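Local coordinates for NAD nucleotidase (Haemophilus influenzae, PDB 3ZTV), which degrades NAD to adenosine and nicotinamide riboside in the periplasm, acting as both an NAD pyrophosphatase and a zinc-dependent 5'-nucleotidase, at residues A[389-392]-A[393-397]; A[548-551]-A[552-556]. One frame throughout, in Å; residues are numbered along the deposited sequence.

Contact 1. Residues A[389-392]-A[393-397]; sequences RFIA and ETMYN
R389 and E393, one helical turn apart, form an i to i+4 salt bridge that illustrates how a helix can pair charges along its partly exposed side. The arginine reaches the carboxylate side-on. Its NE gives a hydrogen bond of 2.8 Å to E393 OE2, meeting that oxygen on its anti side, while R389 NH2 adds a longer one of 3.1 Å to the same OE2 from above the carboxylate plane. Both bonds lie in the guanidinium plane, which is turned 40° from the carboxylate. Each chain is bent at chi2, which brings the charged ends together; R389 NH1 is held separately by the backbone oxygen of S564, and the guanidinium makes a cation-pi contact with Y562.

The tightly packed side is apolar and buried. Here T394 hides its hydroxyl by turning it back on the helix: with chi1 at 73°, OG1 lies 2.7 Å from I391 O and donates to it in the carbonyl plane, on a lone pair. I391 O also accepts the amide of M395, so two donors satisfy one buried carbonyl. The T394 methyl CG2 comes obliquely to the F390 ring, 4.1 Å from its CE1, and I391 CG2 lies 4.1 Å from M395 SD.

Within the C-terminal domain, F390, I391 and T394 pack on helix 545-555, M395 and Y396 lean on strand 404-408, and A392 and E393 touch A470 of strand 467-470.

Contact 2. Residues A[548-551]-A[552-556]; sequences SFIK and FMKKH
F549 and M553 pack one turn apart on helix 545-555, side by side and pointing the same way, a compact example of a Met-aromatic contact made within a single helix. The methionine can be followed outward. Its CB lies 3.8 Å from I550 O. CG then meets the ring, 3.6 Å from F549 CE1, and is equally near F549 O, the carbonyl that accepts the M553 amide. SD follows at 4.0 Å from F549 CE1; it stands 5.0 Å from the ring centroid and 52° off the ring normal, an oblique approach. Bends at chi2 (-56°) and chi3 (-51°) curl the chain, so that the terminal methyl CE turns away from the F549 ring and comes to 3.6 Å from H556 O. The side chain also touches F390 of helix 386-396 and V358 and I361 of strand 357-362.

A second i to i+4 pair, I550 and K554, runs alongside. The aliphatic part of the lysine does the touching, its CE 3.9 Å from I550 CG2, before the bend at chi4 turns the amine off. Both side chains also reach V358 and F423, so the lysine methylenes extend an apolar patch at the edge of the helix.

At the last turn H556 leaves helical geometry. Its backbone N still bonds to F552 O, and its ring nitrogen ND1 makes a weak bond to the same oxygen while lying 3.3 Å above one face of the F552 ring, toward the rim.

Across this helix, then, cohesion between side chains comes from dispersion and sulfur-aromatic contact, while S548 OG and K551 NZ share the carboxylate of E398. Pairing K551 with that carboxylate would be expected to favour its charged form.

How the contacts relate
Both contacts are local, i to i+4 arrangements, but they lie on two different helices, 386-396 and 545-555, which pack against each other with the contact centres about 10 Å apart. Their apolar faces merge into one core: F390 meets F549 edge-to-face and also packs on F552, while I391 touches F549. The polar chemistry differs. Contact 1 resolves its charges along its own helix, on a partly exposed side; the polar ends of contact 2 find partners outside the helix. One of these, the exposed K555, gives a tie between the two helices, its NZ 2.7 Å from N397 OD1 in a probable hydrogen bond. Aromatic packing in the interior and a polar tie near the helix ends thus join the same two elements.

Contact 1. Residues A[389-392]-A[393-397]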
ATOM      1  N   ARG A 389      21.987  28.255 -20.677  1.00 10.68           N
ATOM      2  CA  ARG A 389      20.961  28.506 -19.663  1.00 10.29           C
ATOM      3  C   ARG A 389      19.569  28.219 -20.234  1.00 10.01           C
ATOM      4  O   ARG A 389      18.737  27.593 -19.576  1.00 11.15           O
ATOM      5  CB  ARG A 389      21.060  29.937 -19.110  1.00 11.78           C
ATOM      6  CG  ARG A 389      20.076  30.265 -17.992  1.00 11.06           C
ATOM      7  CD  ARG A 389      18.836  30.957 -18.524  1.00 14.08           C
ATOM      8  NE  ARG A 389      17.821  31.181 -17.493  1.00 13.44           N
ATOM      9  CZ  ARG A 389      17.578  32.351 -16.908  1.00 15.19           C
ATOM     10  NH1 ARG A 389      18.282  33.428 -17.229  1.00 15.96           N
ATOM     11  NH2 ARG A 389      16.624  32.441 -15.992  1.00 16.13           N
ATOM     12  N   PHE A 390      19.321  28.662 -21.461  1.00 10.44           N
ATOM     13  CA  PHE A 390      18.066  28.369 -22.141  1.00 11.86           C
ATOM     14  C   PHE A 390      17.801  26.857 -22.207  1.00 10.81           C
ATOM     15  O   PHE A 390      16.712  26.386 -21.865  1.00 10.16           O
ATOM     16  CB  PHE A 390      18.107  28.960 -23.550  1.00 13.30           C
ATOM     17  CG  PHE A 390      16.789  28.941 -24.263  1.00 18.73           C
ATOM     18  CD1 PHE A 390      15.615  28.700 -23.577  1.00 21.23           C
ATOM     19  CD2 PHE A 390      16.726  29.185 -25.626  1.00 20.97           C
ATOM     20  CE1 PHE A 390      14.408  28.685 -24.235  1.00 23.39           C
ATOM     21  CE2 PHE A 390      15.519  29.171 -26.291  1.00 26.41           C
ATOM     22  CZ  PHE A 390      14.355  28.922 -25.592  1.00 25.43           C
ATOM     23  N   ILE A 391      18.792  26.099 -22.662  1.00 10.12           N
ATOM     24  CA  ILE A 391      18.625  24.655 -22.749  1.00  9.53           C
ATOM     25  C   ILE A 391      18.349  24.065 -21.364  1.00  9.06           C
ATOM     26  O   ILE A 391      17.487  23.196 -21.210  1.00 10.28           O
ATOM     27  CB  ILE A 391      19.829  23.968 -23.429  1.00  9.94           C
ATOM     28  CG1 ILE A 391      19.973  24.467 -24.872  1.00 12.24           C
ATOM     29  CG2 ILE A 391      19.656  22.455 -23.399  1.00 10.59           C
ATOM     30  CD1 ILE A 391      18.720  24.336 -25.676  1.00 13.24           C
ATOM     31  N   ALA A 392      19.064  24.544 -20.348  1.00  8.74           N
ATOM     32  CA  ALA A 392      18.799  24.091 -18.982  1.00 10.28           C
ATOM     33  C   ALA A 392      17.353  24.379 -18.569  1.00 10.23           C
ATOM     34  O   ALA A 392      16.721  23.557 -17.903  1.00  9.36           O
ATOM     35  CB  ALA A 392      19.786  24.708 -17.994  1.00  9.67           C
ATOM     36  N   GLU A 393      16.828  25.528 -18.976  1.00 10.35           N
ATOM     37  CA  GLU A 393      15.427  25.859 -18.687  1.00 10.49           C
ATOM     38  C   GLU A 393      14.442  24.897 -19.368  1.00 10.38           C
ATOM     39  O   GLU A 393      13.402  24.569 -18.798  1.00 11.04           O
ATOM     40  CB  GLU A 393      15.099  27.313 -19.058  1.00 11.87           C
ATOM     41  CG  GLU A 393      15.906  28.367 -18.298  1.00 12.13           C
ATOM     42  CD  GLU A 393      15.404  28.628 -16.882  1.00 13.81           C
ATOM     43  OE1 GLU A 393      14.360  28.070 -16.477  1.00 12.79           O
ATOM     44  OE2 GLU A 393      16.076  29.404 -16.167  1.00 12.85           O
ATOM     45  N   THR A 394      14.760  24.446 -20.582  1.00 11.32           N
ATOM     46  CA  THR A 394      13.880  23.495 -21.263  1.00 10.78           C
ATOM     47  C   THR A 394      13.849  22.162 -20.509  1.00 10.07           C
ATOM     48  O   THR A 394      12.821  21.493 -20.452  1.00 10.93           O
ATOM     49  CB  THR A 394      14.270  23.274 -22.752  1.00 10.89           C
ATOM     50  OG1 THR A 394      15.468  22.501 -22.844  1.00 11.09           O
ATOM     51  CG2 THR A 394      14.456  24.615 -23.485  1.00 10.56           C
ATOM     52  N   MET A 395      14.975  21.795 -19.912  1.00  9.19           N
ATOM     53  CA  MET A 395      15.062  20.583 -19.109  1.00  9.74           C
ATOM     54  C   MET A 395      14.303  20.738 -17.787  1.00 10.75           C
ATOM     55  O   MET A 395      13.610  19.826 -17.336  1.00 10.80           O
ATOM     56  CB  MET A 395      16.530  20.261 -18.839  1.00 10.51           C
ATOM     57  CG  MET A 395      17.333  20.002 -20.110  1.00 11.20           C
ATOM     58  SD  MET A 395      19.109  20.277 -19.960  1.00 11.30           S
ATOM     59  CE  MET A 395      19.547  18.869 -18.958  1.00 11.28           C
ATOM     60  N   TYR A 396      14.454  21.902 -17.167  1.00 10.87           N
ATOM     61  CA  TYR A 396      13.809  22.193 -15.890  1.00 11.15           C
ATOM     62  C   TYR A 396      12.292  22.121 -16.025  1.00 13.05           C
ATOM     63  O   TYR A 396      11.591  21.682 -15.111  1.00 13.32           O
ATOM     64  CB  TYR A 396      14.257  23.577 -15.424  1.00 12.46           C
ATOM     65  CG  TYR A 396      13.672  24.068 -14.120  1.00 12.60           C
ATOM     66  CD1 TYR A 396      14.261  23.749 -12.901  1.00 12.64           C
ATOM     67  CD2 TYR A 396      12.554  24.885 -14.112  1.00 17.04           C
ATOM     68  CE1 TYR A 396      13.734  24.222 -11.705  1.00 13.32           C
ATOM     69  CE2 TYR A 396      12.026  25.363 -12.931  1.00 18.64           C
ATOM     70  CZ  TYR A 396      12.623  25.031 -11.735  1.00 15.52           C
ATOM     71  OH  TYR A 396      12.083  25.512 -10.561  1.00 17.74           O
ATOM     72  N   ASN A 397      11.789  22.522 -17.184  1.00 12.57           N
ATOM     73  CA  ASN A 397      10.359  22.532 -17.461  1.00 14.85           C
ATOM     74  C   ASN A 397       9.714  21.146 -17.586  1.00 14.93           C
ATOM     75  O   ASN A 397       8.498  21.022 -17.490  1.00 17.27           O
ATOM     76  CB  ASN A 397      10.096  23.344 -18.731  1.00 15.80           C
ATOM     77  CG  ASN A 397       8.640  23.329 -19.150  1.00 22.27           C
ATOM     78  OD1 ASN A 397       7.796  23.967 -18.522  1.00 22.00           O
ATOM     79  ND2 ASN A 397       8.340  22.612 -20.232  1.00 22.37           N
TER

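Contact 2. Residues A[548-551]-A[552-556]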
ATOM      1  N   SER A 548      12.240  18.295 -25.501  1.00  9.22           N
ATOM      2  CA  SER A 548      12.103  19.233 -24.381  1.00  9.99           C
ATOM      3  C   SER A 548      12.084  20.677 -24.885  1.00  9.41           C
ATOM      4  O   SER A 548      11.289  21.509 -24.429  1.00 10.47           O
ATOM      5  CB  SER A 548      13.257  19.056 -23.396  1.00 10.70           C
ATOM      6  OG  SER A 548      13.225  17.779 -22.786  1.00 11.61           O
ATOM      7  N   PHE A 549      12.956  20.968 -25.844  1.00  9.15           N
ATOM      8  CA  PHE A 549      13.011  22.296 -26.431  1.00  9.57           C
ATOM      9  C   PHE A 549      11.697  22.634 -27.119  1.00 10.51           C
ATOM     10  O   PHE A 549      11.170  23.730 -26.952  1.00 11.56           O
ATOM     11  CB  PHE A 549      14.182  22.426 -27.401  1.00 10.73           C
ATOM     12  CG  PHE A 549      14.528  23.851 -27.719  1.00 12.94           C
ATOM     13  CD1 PHE A 549      13.733  24.593 -28.573  1.00 16.11           C
ATOM     14  CD2 PHE A 549      15.613  24.465 -27.117  1.00 15.95           C
ATOM     15  CE1 PHE A 549      14.034  25.910 -28.851  1.00 16.83           C
ATOM     16  CE2 PHE A 549      15.917  25.785 -27.394  1.00 19.66           C
ATOM     17  CZ  PHE A 549      15.122  26.505 -28.261  1.00 17.77           C
ATOM     18  N   ILE A 550      11.156  21.685 -27.879  1.00  9.50           N
ATOM     19  CA  ILE A 550       9.851  21.870 -28.510  1.00  9.40           C
ATOM     20  C   ILE A 550       8.737  22.159 -27.485  1.00 11.03           C
ATOM     21  O   ILE A 550       7.931  23.072 -27.678  1.00 11.10           O
ATOM     22  CB  ILE A 550       9.488  20.659 -29.395  1.00  8.65           C
ATOM     23  CG1 ILE A 550      10.354  20.658 -30.653  1.00  9.02           C
ATOM     24  CG2 ILE A 550       8.014  20.667 -29.754  1.00 12.09           C
ATOM     25  CD1 ILE A 550      10.420  19.301 -31.332  1.00  8.73           C
ATOM     26  N   LYS A 551       8.690  21.394 -26.398  1.00 10.47           N
ATOM     27  CA  LYS A 551       7.699  21.660 -25.346  1.00 10.31           C
ATOM     28  C   LYS A 551       7.832  23.074 -24.780  1.00 12.74           C
ATOM     29  O   LYS A 551       6.835  23.748 -24.507  1.00 14.23           O
ATOM     30  CB  LYS A 551       7.843  20.671 -24.195  1.00 14.14           C
ATOM     31  CG  LYS A 551       7.480  19.248 -24.519  1.00 14.00           C
ATOM     32  CD  LYS A 551       7.501  18.423 -23.244  1.00 15.15           C
ATOM     33  CE  LYS A 551       7.333  16.949 -23.541  1.00 15.08           C
ATOM     34  NZ  LYS A 551       7.323  16.141 -22.287  1.00 13.34           N
ATOM     35  N   PHE A 552       9.067  23.508 -24.566  1.00 11.71           N
ATOM     36  CA  PHE A 552       9.316  24.834 -24.013  1.00 12.88           C
ATOM     37  C   PHE A 552       8.751  25.922 -24.923  1.00 15.29           C
ATOM     38  O   PHE A 552       8.094  26.853 -24.457  1.00 15.94           O
ATOM     39  CB  PHE A 552      10.811  25.037 -23.760  1.00 15.01           C
ATOM     40  CG  PHE A 552      11.144  26.342 -23.087  1.00 14.93           C
ATOM     41  CD1 PHE A 552      11.362  27.481 -23.841  1.00 16.76           C
ATOM     42  CD2 PHE A 552      11.248  26.423 -21.708  1.00 15.81           C
ATOM     43  CE1 PHE A 552      11.667  28.685 -23.235  1.00 19.50           C
ATOM     44  CE2 PHE A 552      11.560  27.625 -21.094  1.00 17.04           C
ATOM     45  CZ  PHE A 552      11.770  28.756 -21.863  1.00 20.60           C
ATOM     46  N   MET A 553       8.993  25.804 -26.225  1.00 13.31           N
ATOM     47  CA  MET A 553       8.461  26.790 -27.155  1.00 13.58           C
ATOM     48  C   MET A 553       6.936  26.745 -27.225  1.00 15.09           C
ATOM     49  O   MET A 553       6.292  27.773 -27.411  1.00 15.07           O
ATOM     50  CB  MET A 553       9.078  26.627 -28.548  1.00 12.93           C
ATOM     51  CG  MET A 553      10.584  26.867 -28.609  1.00 14.29           C
ATOM     52  SD  MET A 553      11.095  28.487 -27.988  1.00 16.73           S
ATOM     53  CE  MET A 553      10.020  29.594 -28.900  1.00 16.55           C
ATOM     54  N   LYS A 554       6.353  25.562 -27.085  1.00 13.92           N
ATOM     55  CA  LYS A 554       4.896  25.463 -27.059  1.00 15.30           C
ATOM     56  C   LYS A 554       4.322  26.207 -25.856  1.00 17.49           C
ATOM     57  O   LYS A 554       3.224  26.758 -25.925  1.00 18.05           O
ATOM     58  CB  LYS A 554       4.441  24.005 -27.023  1.00 15.94           C
ATOM     59  CG  LYS A 554       4.629  23.251 -28.331  1.00 18.49           C
ATOM     60  CD  LYS A 554       4.040  21.850 -28.223  1.00 20.61           C
ATOM     61  CE  LYS A 554       4.188  21.074 -29.522  1.00 20.62           C
ATOM     62  NZ  LYS A 554       3.240  21.535 -30.569  1.00 24.76           N
ATOM     63  N   LYS A 555       5.074  26.219 -24.760  1.00 15.00           N
ATOM     64  CA  LYS A 555       4.646  26.902 -23.542  1.00 17.88           C
ATOM     65  C   LYS A 555       4.895  28.401 -23.655  1.00 20.68           C
ATOM     66  O   LYS A 555       4.137  29.211 -23.111  1.00 21.40           O
ATOM     67  CB  LYS A 555       5.385  26.338 -22.326  1.00 18.36           C
ATOM     68  CG  LYS A 555       4.865  26.850 -20.989  1.00 24.71           C
ATOM     69  CD  LYS A 555       5.661  26.287 -19.816  1.00 26.94           C
ATOM     70  CE  LYS A 555       7.069  26.858 -19.780  1.00 27.21           C
ATOM     71  NZ  LYS A 555       7.745  26.714 -18.452  1.00 29.72           N
ATOM     72  N   HIS A 556       5.964  28.760 -24.362  1.00 18.04           N
ATOM     73  CA  HIS A 556       6.328  30.154 -24.586  1.00 18.55           C
ATOM     74  C   HIS A 556       6.353  30.467 -26.075  1.00 17.72           C
ATOM     75  O   HIS A 556       7.425  30.704 -26.635  1.00 17.63           O
ATOM     76  CB  HIS A 556       7.722  30.438 -24.025  1.00 18.09           C
ATOM     77  CG  HIS A 556       7.842  30.240 -22.547  1.00 22.34           C
ATOM     78  ND1 HIS A 556       8.491  29.159 -21.992  1.00 22.10           N
ATOM     79  CD2 HIS A 556       7.419  30.999 -21.509  1.00 24.38           C
ATOM     80  CE1 HIS A 556       8.460  29.259 -20.675  1.00 25.52           C
ATOM     81  NE2 HIS A 556       7.809  30.362 -20.356  1.00 27.08           N
TER